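Long-range contacts in 6-carboxyhexanoate--coa ligase (Bacillus subtilis, PDB 5FLL), which belongs to the 6-carboxyhexanoate--CoA ligase family, with a mixed alpha-beta fold, and is modelled here with pimeloyl-AMP, pyrophosphate and magnesium bound: residues K112-I117 against L192-D197; D199-Y204 against A217-G222. All coordinates share one frame; numbering follows the deposited sequence.

Contacts 1 and 2 both reach one mixed sheet, through its neighbouring strands 188-194 and 203-207, with centres about 12 Å apart, and contact 1 closes along the chain before contact 2 opens. Contact 1 sets helix 107-116 against strand 188-194; contact 2 joins the segment leading into the antiparallel strand 203-207 to the loop that follows strand 211-215. They meet directly: the backbone of Cys-193 pairs with that of Tyr-204, CE3 of Trp-194 packs 3.7 Å from CE of Met-218, and NZ of Lys-219 lies 2.7 Å from O of Ser-195, a probable hydrogen bond. Both also touch the bound pimeloyl-AMP, so these two strands and the loop between them line one part of the ligand site.

Contact 1. Residues K112-I117 against L192-D197; sequences KAYEQI and LCWSDD. With MG (magnesium ion), chain F; WAQ (pimeloyl-AMP), chain C; PPV (pyrophosphate), chain D.
Leu-192 puts its CD2 methyl against both Tyr-114 and Ile-117, while just along the same segment two successive aspartates grip a magnesium ion, so one six-residue segment contributes both to a small hydrophobic patch and to a metal site. CD2 of Leu-192 lies 3.7 Å from CD1 of Ile-117 and 3.8 Å from CE1 of Tyr-114, its side chain crossing both at about a right angle. That same CD1 of Ile-117 sits over the centre of the Tyr-114 ring, 3.9 Å above the plane, and the phenol oxygen is hydrogen-bonded to OE1 of Gln-93. The other branch of Ile-117, CG2, is anti to the backbone N and meets Trp-194 at CH2, 4.0 Å away; the indole NE1 has a weak hydrogen bond to O of Glu-225.

Beyond the strand the chain turns polar. Ser-195 OG accepts from N of Asp-197 at 3.0 Å (N-H...O 158°), an ST turn, and donates to OAD of pimeloyl-AMP at 2.6 Å. OD1 of Asp-196 reaches the magnesium at 2.1 Å and OD1 of Asp-197 at 2.0 Å; the metal probably offsets the repulsion between these neighbouring carboxylates. OAD, two pyrophosphate oxygens and a water complete six ligands, and Arg-171 pairs with OD2 of Asp-197. The whole is a helix packed on one face of a mixed sheet, with a strand that runs out into a magnesium-phosphate site.

Contact 2. Residues D199-Y204 against A217-G222; sequences DYITGY and AMKEYG. With WAQ (pimeloyl-AMP), chain C.
Ile-201 lays its CG2 methyl squarely over the face of the Tyr-221 ring, 3.7 Å from the centroid and only 4° off the normal, a CH-pi contact. Its other branch runs on along the same ring, with CD1 at 3.7 Å from CE2 of Tyr-221, and continues to CB of Ala-217 at 4.0 Å. The chi1 of 62° puts CG1 between the backbone N and the carbonyl carbon, which leaves both branches turned to the loop. Packing is tight underneath: CG2 of Ile-201 lies 3.1 Å from O of Lys-219. The ring edge is used too, since O of Asp-199 lies in its plane, 3.7 Å from CE1 of Tyr-221.

One backbone bond ties the segments together, from N of Met-218 to O of Ile-201, 2.8 Å long with an N-H...O angle of 152°. Next to it the Met-218 side chain bends across Gly-203, which has no side chain to obstruct CG. Lys-219 stretches out fully beyond CG, passing Tyr-200 with CE 3.5 Å from its carbonyl O, and NZ is then hydrogen-bonded to O of Thr-223 and O of Asp-197.

On the ligand side Tyr-200 OH donates to OAB of pimeloyl-AMP, which lies at the ring edge; the modelled distance is doubtfully short. Tyr-204 turns its own edge to CAK of the ligand chain. Gly-203 pairs with Ile-215, and Thr-202 OG1 is hydrogen-bonded to O of Thr-216, so these segments continue the open end of the beta hairpin made by strands 203-207 and 211-215.

Contact 1. Residues K112-I117 against L192-D197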
ATOM      1  N   LYS A 112     -34.400  -2.988 -15.064  1.00 35.24           N
ATOM      2  CA  LYS A 112     -34.016  -3.866 -13.987  1.00 34.93           C
ATOM      3  C   LYS A 112     -32.779  -3.282 -13.275  1.00 33.29           C
ATOM      4  O   LYS A 112     -32.695  -3.302 -12.049  1.00 32.79           O
ATOM      5  CB  LYS A 112     -33.730  -5.266 -14.524  1.00 34.61           C
ATOM      6  CG  LYS A 112     -34.980  -6.036 -14.893  1.00 36.82           C
ATOM      7  CD  LYS A 112     -34.649  -7.270 -15.725  1.00 37.02           C
ATOM      8  CE  LYS A 112     -35.904  -8.038 -16.093  1.00 39.18           C
ATOM      9  NZ  LYS A 112     -35.604  -9.414 -16.633  1.00 39.73           N
ATOM     10  N   ALA A 113     -31.838  -2.769 -14.052  1.00 30.96           N
ATOM     11  CA  ALA A 113     -30.630  -2.235 -13.498  1.00 30.33           C
ATOM     12  C   ALA A 113     -30.942  -1.039 -12.637  1.00 31.72           C
ATOM     13  O   ALA A 113     -30.454  -0.950 -11.518  1.00 31.99           O
ATOM     14  CB  ALA A 113     -29.667  -1.841 -14.596  1.00 29.33           C
ATOM     15  N   TYR A 114     -31.814  -0.153 -13.113  1.00 32.51           N
ATOM     16  CA  TYR A 114     -32.177   1.023 -12.309  1.00 33.32           C
ATOM     17  C   TYR A 114     -32.852   0.688 -11.009  1.00 34.44           C
ATOM     18  O   TYR A 114     -32.742   1.444 -10.052  1.00 35.92           O
ATOM     19  CB  TYR A 114     -33.035   2.017 -13.089  1.00 33.75           C
ATOM     20  CG  TYR A 114     -32.185   3.090 -13.750  1.00 33.98           C
ATOM     21  CD1 TYR A 114     -31.525   2.837 -14.949  1.00 32.15           C
ATOM     22  CD2 TYR A 114     -32.035   4.341 -13.178  1.00 32.38           C
ATOM     23  CE1 TYR A 114     -30.732   3.808 -15.559  1.00 30.83           C
ATOM     24  CE2 TYR A 114     -31.261   5.305 -13.790  1.00 32.14           C
ATOM     25  CZ  TYR A 114     -30.614   5.042 -14.987  1.00 30.36           C
ATOM     26  OH  TYR A 114     -29.797   5.984 -15.591  1.00 28.63           O
ATOM     27  N   GLU A 115     -33.544  -0.439 -10.951  1.00 34.50           N
ATOM     28  CA  GLU A 115     -34.126  -0.881  -9.680  1.00 35.70           C
ATOM     29  C   GLU A 115     -33.069  -1.351  -8.680  1.00 34.94           C
ATOM     30  O   GLU A 115     -33.328  -1.381  -7.506  1.00 37.77           O
ATOM     31  CB  GLU A 115     -35.124  -2.001  -9.922  1.00 36.23           C
ATOM     32  CG  GLU A 115     -36.426  -1.504 -10.504  1.00 37.04           C
ATOM     33  CD  GLU A 115     -37.375  -2.635 -10.799  1.00 39.23           C
ATOM     34  OE1 GLU A 115     -37.193  -3.729 -10.221  1.00 38.73           O
ATOM     35  OE2 GLU A 115     -38.305  -2.405 -11.607  1.00 41.61           O
ATOM     36  N   GLN A 116     -31.895  -1.739  -9.152  1.00 34.28           N
ATOM     37  CA  GLN A 116     -30.835  -2.270  -8.270  1.00 35.59           C
ATOM     38  C   GLN A 116     -29.718  -1.253  -7.957  1.00 33.56           C
ATOM     39  O   GLN A 116     -28.958  -1.415  -7.025  1.00 33.68           O
ATOM     40  CB  GLN A 116     -30.260  -3.559  -8.857  1.00 35.86           C
ATOM     41  CG  GLN A 116     -31.203  -4.731  -8.644  1.00 39.77           C
ATOM     42  CD  GLN A 116     -30.975  -5.852  -9.637  1.00 40.63           C
ATOM     43  OE1 GLN A 116     -30.023  -6.623  -9.493  1.00 39.40           O
ATOM     44  NE2 GLN A 116     -31.862  -5.967 -10.635  1.00 40.32           N
ATOM     45  N   ILE A 117     -29.704  -0.154  -8.688  1.00 33.49           N
ATOM     46  CA  ILE A 117     -28.665   0.851  -8.545  1.00 34.63           C
ATOM     47  C   ILE A 117     -28.565   1.424  -7.124  1.00 36.29           C
ATOM     48  O   ILE A 117     -27.476   1.597  -6.627  1.00 36.03           O
ATOM     49  CB  ILE A 117     -28.868   1.962  -9.574  1.00 34.65           C
ATOM     50  CG1 ILE A 117     -28.315   1.496 -10.921  1.00 34.88           C
ATOM     51  CG2 ILE A 117     -28.218   3.248  -9.102  1.00 34.77           C
ATOM     52  CD1 ILE A 117     -28.573   2.450 -12.074  1.00 36.43           C
ATOM     53  N   LEU A 192     -22.808   2.969 -17.515  1.00 26.44           N
ATOM     54  CA  LEU A 192     -23.506   4.079 -16.876  1.00 26.02           C
ATOM     55  C   LEU A 192     -22.775   4.526 -15.611  1.00 26.74           C
ATOM     56  O   LEU A 192     -22.377   3.699 -14.792  1.00 30.59           O
ATOM     57  CB  LEU A 192     -24.907   3.679 -16.537  1.00 27.43           C
ATOM     58  CG  LEU A 192     -25.738   4.527 -15.583  1.00 29.93           C
ATOM     59  CD1 LEU A 192     -26.178   5.834 -16.251  1.00 31.68           C
ATOM     60  CD2 LEU A 192     -26.926   3.687 -15.154  1.00 30.81           C
ATOM     61  N   CYS A 193     -22.578   5.831 -15.461  1.00 25.85           N
ATOM     62  CA  CYS A 193     -21.733   6.351 -14.405  1.00 25.73           C
ATOM     63  C   CYS A 193     -22.189   7.702 -13.864  1.00 26.25           C
ATOM     64  O   CYS A 193     -22.476   8.632 -14.625  1.00 23.89           O
ATOM     65  CB  CYS A 193     -20.335   6.551 -14.928  1.00 25.73           C
ATOM     66  SG  CYS A 193     -19.319   7.504 -13.783  1.00 27.02           S
ATOM     67  N   TRP A 194     -22.228   7.811 -12.543  1.00 25.57           N
ATOM     68  CA  TRP A 194     -22.077   9.098 -11.918  1.00 24.93           C
ATOM     69  C   TRP A 194     -21.339   8.947 -10.594  1.00 26.00           C
ATOM     70  O   TRP A 194     -21.186   7.845 -10.052  1.00 24.61           O
ATOM     71  CB  TRP A 194     -23.430   9.813 -11.775  1.00 26.22           C
ATOM     72  CG  TRP A 194     -24.461   9.170 -10.885  1.00 26.84           C
ATOM     73  CD1 TRP A 194     -24.655   9.414  -9.580  1.00 30.01           C
ATOM     74  CD2 TRP A 194     -25.488   8.248 -11.268  1.00 28.03           C
ATOM     75  NE1 TRP A 194     -25.710   8.694  -9.097  1.00 29.85           N
ATOM     76  CE2 TRP A 194     -26.257   7.979 -10.119  1.00 28.99           C
ATOM     77  CE3 TRP A 194     -25.814   7.596 -12.464  1.00 26.57           C
ATOM     78  CZ2 TRP A 194     -27.314   7.074 -10.119  1.00 28.99           C
ATOM     79  CZ3 TRP A 194     -26.872   6.728 -12.468  1.00 27.28           C
ATOM     80  CH2 TRP A 194     -27.625   6.484 -11.308  1.00 29.01           C
ATOM     81  N   SER A 195     -20.868  10.070 -10.073  1.00 28.04           N
ATOM     82  CA  SER A 195     -19.944  10.049  -8.955  1.00 27.13           C
ATOM     83  C   SER A 195     -20.646   9.782  -7.634  1.00 27.68           C
ATOM     84  O   SER A 195     -21.794  10.176  -7.421  1.00 27.75           O
ATOM     85  CB  SER A 195     -19.150  11.367  -8.890  1.00 27.44           C
ATOM     86  OG  SER A 195     -18.140  11.268  -7.903  1.00 27.91           O
ATOM     87  N   ASP A 196     -19.931   9.112  -6.737  1.00 28.61           N
ATOM     88  CA  ASP A 196     -20.351   9.007  -5.345  1.00 30.64           C
ATOM     89  C   ASP A 196     -19.928  10.231  -4.524  1.00 31.43           C
ATOM     90  O   ASP A 196     -20.158  10.269  -3.305  1.00 34.43           O
ATOM     91  CB  ASP A 196     -19.828   7.707  -4.714  1.00 30.62           C
ATOM     92  CG  ASP A 196     -18.313   7.619  -4.695  1.00 31.48           C
ATOM     93  OD1 ASP A 196     -17.660   8.170  -5.608  1.00 32.08           O
ATOM     94  OD2 ASP A 196     -17.765   6.992  -3.753  1.00 34.68           O
ATOM     95  N   ASP A 197     -19.306  11.226  -5.155  1.00 30.48           N
ATOM     96  CA  ASP A 197     -18.833  12.399  -4.375  1.00 33.67           C
ATOM     97  C   ASP A 197     -19.965  13.407  -4.178  1.00 34.01           C
ATOM     98  O   ASP A 197     -20.725  13.687  -5.091  1.00 32.92           O
ATOM     99  CB  ASP A 197     -17.645  13.078  -5.063  1.00 34.38           C
ATOM    100  CG  ASP A 197     -16.543  12.097  -5.483  1.00 34.15           C
ATOM    101  OD1 ASP A 197     -16.537  10.903  -5.106  1.00 34.80           O
ATOM    102  OD2 ASP A 197     -15.674  12.536  -6.249  1.00 40.31           O
TER
HETATM  103 MG    MG F 704     -15.755   9.141  -5.803  1.00 32.54          MG
HETATM  104  N1  WAQ C 700     -13.027   0.648 -11.632  1.00 30.04           N
HETATM  105  C2  WAQ C 700     -14.346   0.269 -11.385  1.00 26.97           C
HETATM  106  N3  WAQ C 700     -15.222   1.179 -10.807  1.00 28.67           N
HETATM  107  C4  WAQ C 700     -14.751   2.403 -10.468  1.00 31.62           C
HETATM  108  C5  WAQ C 700     -13.481   2.762 -10.722  1.00 31.40           C
HETATM  109  C6  WAQ C 700     -12.634   1.880 -11.284  1.00 33.68           C
HETATM  110  N6  WAQ C 700     -11.385   2.277 -11.490  1.00 30.95           N
HETATM  111  N7  WAQ C 700     -13.322   4.028 -10.321  1.00 31.38           N
HETATM  112  C8  WAQ C 700     -14.464   4.455  -9.810  1.00 31.22           C
HETATM  113  N9  WAQ C 700     -15.356   3.448  -9.915  1.00 30.81           N
HETATM  114  C1' WAQ C 700     -16.746   3.412  -9.452  1.00 24.54           C
HETATM  115  C2' WAQ C 700     -16.718   3.357  -7.948  1.00 27.27           C
HETATM  116  O2' WAQ C 700     -17.861   2.709  -7.463  1.00 24.32           O
HETATM  117  C3' WAQ C 700     -16.813   4.834  -7.570  1.00 32.14           C
HETATM  118  O3' WAQ C 700     -17.246   4.996  -6.223  1.00 30.46           O
HETATM  119  C4' WAQ C 700     -17.866   5.265  -8.536  1.00 30.14           C
HETATM  120  O4' WAQ C 700     -17.531   4.564  -9.771  1.00 28.34           O
HETATM  121  C5' WAQ C 700     -17.734   6.757  -8.821  1.00 32.36           C
HETATM  122  O5' WAQ C 700     -16.386   7.013  -8.869  1.00 34.29           O
HETATM  123  OAB WAQ C 700     -17.271  15.493 -16.104  1.00 29.34           O
HETATM  124  OAC WAQ C 700     -15.860  11.151 -10.746  1.00 34.69           O
HETATM  125  OAD WAQ C 700     -16.317   9.415  -7.898  1.00 36.95           O
HETATM  126  OAE WAQ C 700     -16.795  14.151 -17.888  1.00 30.57           O
HETATM  127  OAH WAQ C 700     -14.375   8.512  -9.418  1.00 36.73           O
HETATM  128  CAK WAQ C 700     -17.959  11.389 -14.515  1.00 35.73           C
HETATM  129  CAL WAQ C 700     -18.049  12.769 -15.237  1.00 39.79           C
HETATM  130  CAM WAQ C 700     -17.342  11.530 -13.133  1.00 33.22           C
HETATM  131  CAN WAQ C 700     -16.681  13.244 -15.656  1.00 35.91           C
HETATM  132  CAO WAQ C 700     -17.563  10.271 -12.315  1.00 32.17           C
HETATM  133  OAU WAQ C 700     -16.715   9.017 -10.434  1.00 34.49           O
HETATM  134  CAW WAQ C 700     -16.956  14.384 -16.635  1.00 41.46           C
HETATM  135  CAX WAQ C 700     -16.589  10.204 -11.099  1.00 40.46           C
HETATM  136  PBG WAQ C 700     -15.854   8.526  -9.182  1.00 33.30           P
HETATM  137  O11 PPV D 701     -13.329   5.368  -5.782  1.00 29.41           O
HETATM  138  P1  PPV D 701     -13.514   6.623  -6.590  1.00 29.18           P
HETATM  139  O21 PPV D 701     -12.908   6.603  -7.954  1.00 28.30           O
HETATM  140  O31 PPV D 701     -14.921   7.234  -6.529  1.00 23.70           O
HETATM  141  OPP PPV D 701     -12.520   7.688  -5.835  1.00 33.61           O
HETATM  142  P2  PPV D 701     -12.485   9.271  -6.215  1.00 32.60           P
HETATM  143  O12 PPV D 701     -12.182   9.357  -7.694  1.00 27.66           O
HETATM  144  O22 PPV D 701     -11.359   9.830  -5.368  1.00 30.86           O
HETATM  145  O32 PPV D 701     -13.891   9.753  -5.898  1.00 29.71           O
HETATM  146  O   HOH W   1     -15.383   8.267  -3.851  1.00 29.26           O

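Contact 2. Residues D199-Y204 against A217-G222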
ATOM      1  N   ASP A 199     -19.911  16.419  -4.158  1.00 39.30           N
ATOM      2  CA  ASP A 199     -19.615  17.717  -4.750  1.00 43.21           C
ATOM      3  C   ASP A 199     -19.487  17.688  -6.291  1.00 40.42           C
ATOM      4  O   ASP A 199     -18.968  18.615  -6.890  1.00 43.92           O
ATOM      5  CB  ASP A 199     -18.326  18.297  -4.107  1.00 44.02           C
ATOM      6  CG  ASP A 199     -17.037  17.485  -4.494  1.00 45.60           C
ATOM      7  OD1 ASP A 199     -17.110  16.413  -5.151  1.00 39.39           O
ATOM      8  OD2 ASP A 199     -15.933  17.957  -4.169  1.00 51.08           O
ATOM      9  N   TYR A 200     -19.962  16.640  -6.928  1.00 39.09           N
ATOM     10  CA  TYR A 200     -19.910  16.575  -8.385  1.00 36.62           C
ATOM     11  C   TYR A 200     -21.111  15.837  -8.907  1.00 34.30           C
ATOM     12  O   TYR A 200     -21.252  14.641  -8.640  1.00 35.41           O
ATOM     13  CB  TYR A 200     -18.642  15.864  -8.826  1.00 35.28           C
ATOM     14  CG  TYR A 200     -18.256  16.162 -10.240  1.00 34.35           C
ATOM     15  CD1 TYR A 200     -17.727  17.412 -10.596  1.00 35.63           C
ATOM     16  CD2 TYR A 200     -18.446  15.220 -11.240  1.00 33.18           C
ATOM     17  CE1 TYR A 200     -17.379  17.704 -11.909  1.00 34.41           C
ATOM     18  CE2 TYR A 200     -18.105  15.489 -12.556  1.00 33.42           C
ATOM     19  CZ  TYR A 200     -17.578  16.730 -12.894  1.00 37.76           C
ATOM     20  OH  TYR A 200     -17.242  16.987 -14.204  1.00 38.06           O
ATOM     21  N   ILE A 201     -21.955  16.527  -9.678  1.00 33.27           N
ATOM     22  CA  ILE A 201     -23.211  15.946 -10.191  1.00 33.57           C
ATOM     23  C   ILE A 201     -23.210  15.595 -11.682  1.00 32.97           C
ATOM     24  O   ILE A 201     -24.194  15.052 -12.220  1.00 32.70           O
ATOM     25  CB  ILE A 201     -24.387  16.885  -9.960  1.00 37.40           C
ATOM     26  CG1 ILE A 201     -24.175  18.213 -10.717  1.00 39.40           C
ATOM     27  CG2 ILE A 201     -24.558  17.151  -8.478  1.00 39.29           C
ATOM     28  CD1 ILE A 201     -25.427  19.061 -10.839  1.00 41.13           C
ATOM     29  N   THR A 202     -22.113  15.863 -12.370  1.00 32.68           N
ATOM     30  CA  THR A 202     -22.023  15.429 -13.748  1.00 30.72           C
ATOM     31  C   THR A 202     -21.683  13.965 -13.816  1.00 30.15           C
ATOM     32  O   THR A 202     -20.926  13.450 -12.989  1.00 32.46           O
ATOM     33  CB  THR A 202     -21.013  16.236 -14.524  1.00 29.33           C
ATOM     34  OG1 THR A 202     -21.533  17.561 -14.714  1.00 31.02           O
ATOM     35  CG2 THR A 202     -20.771  15.598 -15.871  1.00 27.81           C
ATOM     36  N   GLY A 203     -22.318  13.273 -14.757  1.00 29.76           N
ATOM     37  CA  GLY A 203     -22.082  11.845 -14.980  1.00 27.70           C
ATOM     38  C   GLY A 203     -21.994  11.587 -16.475  1.00 27.30           C
ATOM     39  O   GLY A 203     -21.867  12.526 -17.264  1.00 28.84           O
ATOM     40  N   TYR A 204     -22.064  10.317 -16.874  1.00 27.52           N
ATOM     41  CA  TYR A 204     -22.015   9.956 -18.294  1.00 26.60           C
ATOM     42  C   TYR A 204     -22.554   8.581 -18.605  1.00 27.21           C
ATOM     43  O   TYR A 204     -22.738   7.735 -17.712  1.00 26.15           O
ATOM     44  CB  TYR A 204     -20.585  10.041 -18.820  1.00 27.72           C
ATOM     45  CG  TYR A 204     -19.626   8.953 -18.313  1.00 28.18           C
ATOM     46  CD1 TYR A 204     -19.484   7.759 -18.991  1.00 25.66           C
ATOM     47  CD2 TYR A 204     -18.797   9.180 -17.196  1.00 29.12           C
ATOM     48  CE1 TYR A 204     -18.594   6.802 -18.567  1.00 25.75           C
ATOM     49  CE2 TYR A 204     -17.921   8.212 -16.754  1.00 26.87           C
ATOM     50  CZ  TYR A 204     -17.822   7.036 -17.443  1.00 27.08           C
ATOM     51  OH  TYR A 204     -16.958   6.077 -17.002  1.00 29.93           O
ATOM     52  N   ALA A 217     -26.122  16.947 -15.273  1.00 32.59           N
ATOM     53  CA  ALA A 217     -26.769  16.738 -13.987  1.00 33.44           C
ATOM     54  C   ALA A 217     -27.358  15.353 -13.914  1.00 33.41           C
ATOM     55  O   ALA A 217     -28.331  15.072 -14.587  1.00 33.70           O
ATOM     56  CB  ALA A 217     -27.860  17.769 -13.764  1.00 35.35           C
ATOM     57  N   MET A 218     -26.783  14.504 -13.058  1.00 34.58           N
ATOM     58  CA  MET A 218     -27.245  13.119 -12.885  1.00 33.79           C
ATOM     59  C   MET A 218     -27.729  12.830 -11.458  1.00 34.50           C
ATOM     60  O   MET A 218     -28.336  11.795 -11.210  1.00 34.84           O
ATOM     61  CB  MET A 218     -26.127  12.151 -13.264  1.00 32.10           C
ATOM     62  CG  MET A 218     -25.816  12.117 -14.752  1.00 31.77           C
ATOM     63  SD  MET A 218     -27.155  11.272 -15.638  1.00 36.20           S
ATOM     64  CE  MET A 218     -26.594   9.604 -15.417  1.00 35.50           C
ATOM     65  N   LYS A 219     -27.513  13.779 -10.545  1.00 36.56           N
ATOM     66  CA  LYS A 219     -28.025  13.706  -9.168  1.00 38.11           C
ATOM     67  C   LYS A 219     -27.908  15.089  -8.500  1.00 40.60           C
ATOM     68  O   LYS A 219     -27.356  16.008  -9.080  1.00 40.47           O
ATOM     69  CB  LYS A 219     -27.203  12.721  -8.365  1.00 38.83           C
ATOM     70  CG  LYS A 219     -25.784  13.223  -8.119  1.00 40.91           C
ATOM     71  CD  LYS A 219     -25.022  12.329  -7.152  1.00 42.60           C
ATOM     72  CE  LYS A 219     -23.669  12.913  -6.780  1.00 39.26           C
ATOM     73  NZ  LYS A 219     -22.999  11.969  -5.848  1.00 43.20           N
ATOM     74  N   GLU A 220     -28.385  15.213  -7.267  1.00 44.41           N
ATOM     75  CA  GLU A 220     -28.312  16.484  -6.523  1.00 47.49           C
ATOM     76  C   GLU A 220     -26.977  16.587  -5.783  1.00 47.23           C
ATOM     77  O   GLU A 220     -26.407  15.565  -5.380  1.00 49.87           O
ATOM     78  CB  GLU A 220     -29.462  16.585  -5.501  1.00 49.52           C
ATOM     79  CG  GLU A 220     -30.864  16.405  -6.099  1.00 51.67           C
ATOM     80  CD  GLU A 220     -31.340  17.586  -6.953  1.00 53.52           C
ATOM     81  OE1 GLU A 220     -30.597  18.571  -7.092  1.00 58.04           O
ATOM     82  OE2 GLU A 220     -32.459  17.525  -7.512  1.00 54.92           O
ATOM     83  N   TYR A 221     -26.487  17.813  -5.619  1.00 45.01           N
ATOM     84  CA  TYR A 221     -25.367  18.105  -4.736  1.00 45.52           C
ATOM     85  C   TYR A 221     -25.625  17.583  -3.343  1.00 46.13           C
ATOM     86  O   TYR A 221     -26.755  17.574  -2.883  1.00 48.27           O
ATOM     87  CB  TYR A 221     -25.105  19.626  -4.670  1.00 47.39           C
ATOM     88  CG  TYR A 221     -24.356  20.109  -5.878  1.00 48.48           C
ATOM     89  CD1 TYR A 221     -23.014  19.764  -6.061  1.00 49.02           C
ATOM     90  CD2 TYR A 221     -25.006  20.806  -6.903  1.00 49.02           C
ATOM     91  CE1 TYR A 221     -22.323  20.144  -7.202  1.00 49.88           C
ATOM     92  CE2 TYR A 221     -24.328  21.191  -8.050  1.00 48.78           C
ATOM     93  CZ  TYR A 221     -22.987  20.857  -8.195  1.00 49.30           C
ATOM     94  OH  TYR A 221     -22.304  21.236  -9.313  1.00 46.83           O
ATOM     95  N   GLY A 222     -24.569  17.133  -2.684  1.00 46.47           N
ATOM     96  CA  GLY A 222     -24.654  16.743  -1.280  1.00 49.97           C
ATOM     97  C   GLY A 222     -25.042  15.294  -1.078  1.00 50.19           C
ATOM     98  O   GLY A 222     -25.134  14.842   0.050  1.00 53.26           O
TER
HETATM   99  N1  WAQ C 700     -13.027   0.648 -11.632  1.00 30.04           N
HETATM  100  C2  WAQ C 700     -14.346   0.269 -11.385  1.00 26.97           C
HETATM  101  N3  WAQ C 700     -15.222   1.179 -10.807  1.00 28.67           N
HETATM  102  C4  WAQ C 700     -14.751   2.403 -10.468  1.00 31.62           C
HETATM  103  C5  WAQ C 700     -13.481   2.762 -10.722  1.00 31.40           C
HETATM  104  C6  WAQ C 700     -12.634   1.880 -11.284  1.00 33.68           C
HETATM  105  N6  WAQ C 700     -11.385   2.277 -11.490  1.00 30.95           N
HETATM  106  N7  WAQ C 700     -13.322   4.028 -10.321  1.00 31.38           N
HETATM  107  C8  WAQ C 700     -14.464   4.455  -9.810  1.00 31.22           C
HETATM  108  N9  WAQ C 700     -15.356   3.448  -9.915  1.00 30.81           N
HETATM  109  C1' WAQ C 700     -16.746   3.412  -9.452  1.00 24.54           C
HETATM  110  C2' WAQ C 700     -16.718   3.357  -7.948  1.00 27.27           C
HETATM  111  O2' WAQ C 700     -17.861   2.709  -7.463  1.00 24.32           O
HETATM  112  C3' WAQ C 700     -16.813   4.834  -7.570  1.00 32.14           C
HETATM  113  O3' WAQ C 700     -17.246   4.996  -6.223  1.00 30.46           O
HETATM  114  C4' WAQ C 700     -17.866   5.265  -8.536  1.00 30.14           C
HETATM  115  O4' WAQ C 700     -17.531   4.564  -9.771  1.00 28.34           O
HETATM  116  C5' WAQ C 700     -17.734   6.757  -8.821  1.00 32.36           C
HETATM  117  O5' WAQ C 700     -16.386   7.013  -8.869  1.00 34.29           O
HETATM  118  OAB WAQ C 700     -17.271  15.493 -16.104  1.00 29.34           O
HETATM  119  OAC WAQ C 700     -15.860  11.151 -10.746  1.00 34.69           O
HETATM  120  OAD WAQ C 700     -16.317   9.415  -7.898  1.00 36.95           O
HETATM  121  OAE WAQ C 700     -16.795  14.151 -17.888  1.00 30.57           O
HETATM  122  OAH WAQ C 700     -14.375   8.512  -9.418  1.00 36.73           O
HETATM  123  CAK WAQ C 700     -17.959  11.389 -14.515  1.00 35.73           C
HETATM  124  CAL WAQ C 700     -18.049  12.769 -15.237  1.00 39.79           C
HETATM  125  CAM WAQ C 700     -17.342  11.530 -13.133  1.00 33.22           C
HETATM  126  CAN WAQ C 700     -16.681  13.244 -15.656  1.00 35.91           C
HETATM  127  CAO WAQ C 700     -17.563  10.271 -12.315  1.00 32.17           C
HETATM  128  OAU WAQ C 700     -16.715   9.017 -10.434  1.00 34.49           O
HETATM  129  CAW WAQ C 700     -16.956  14.384 -16.635  1.00 41.46           C
HETATM  130  CAX WAQ C 700     -16.589  10.204 -11.099  1.00 40.46           C
HETATM  131  PBG WAQ C 700     -15.854   8.526  -9.182  1.00 33.30           P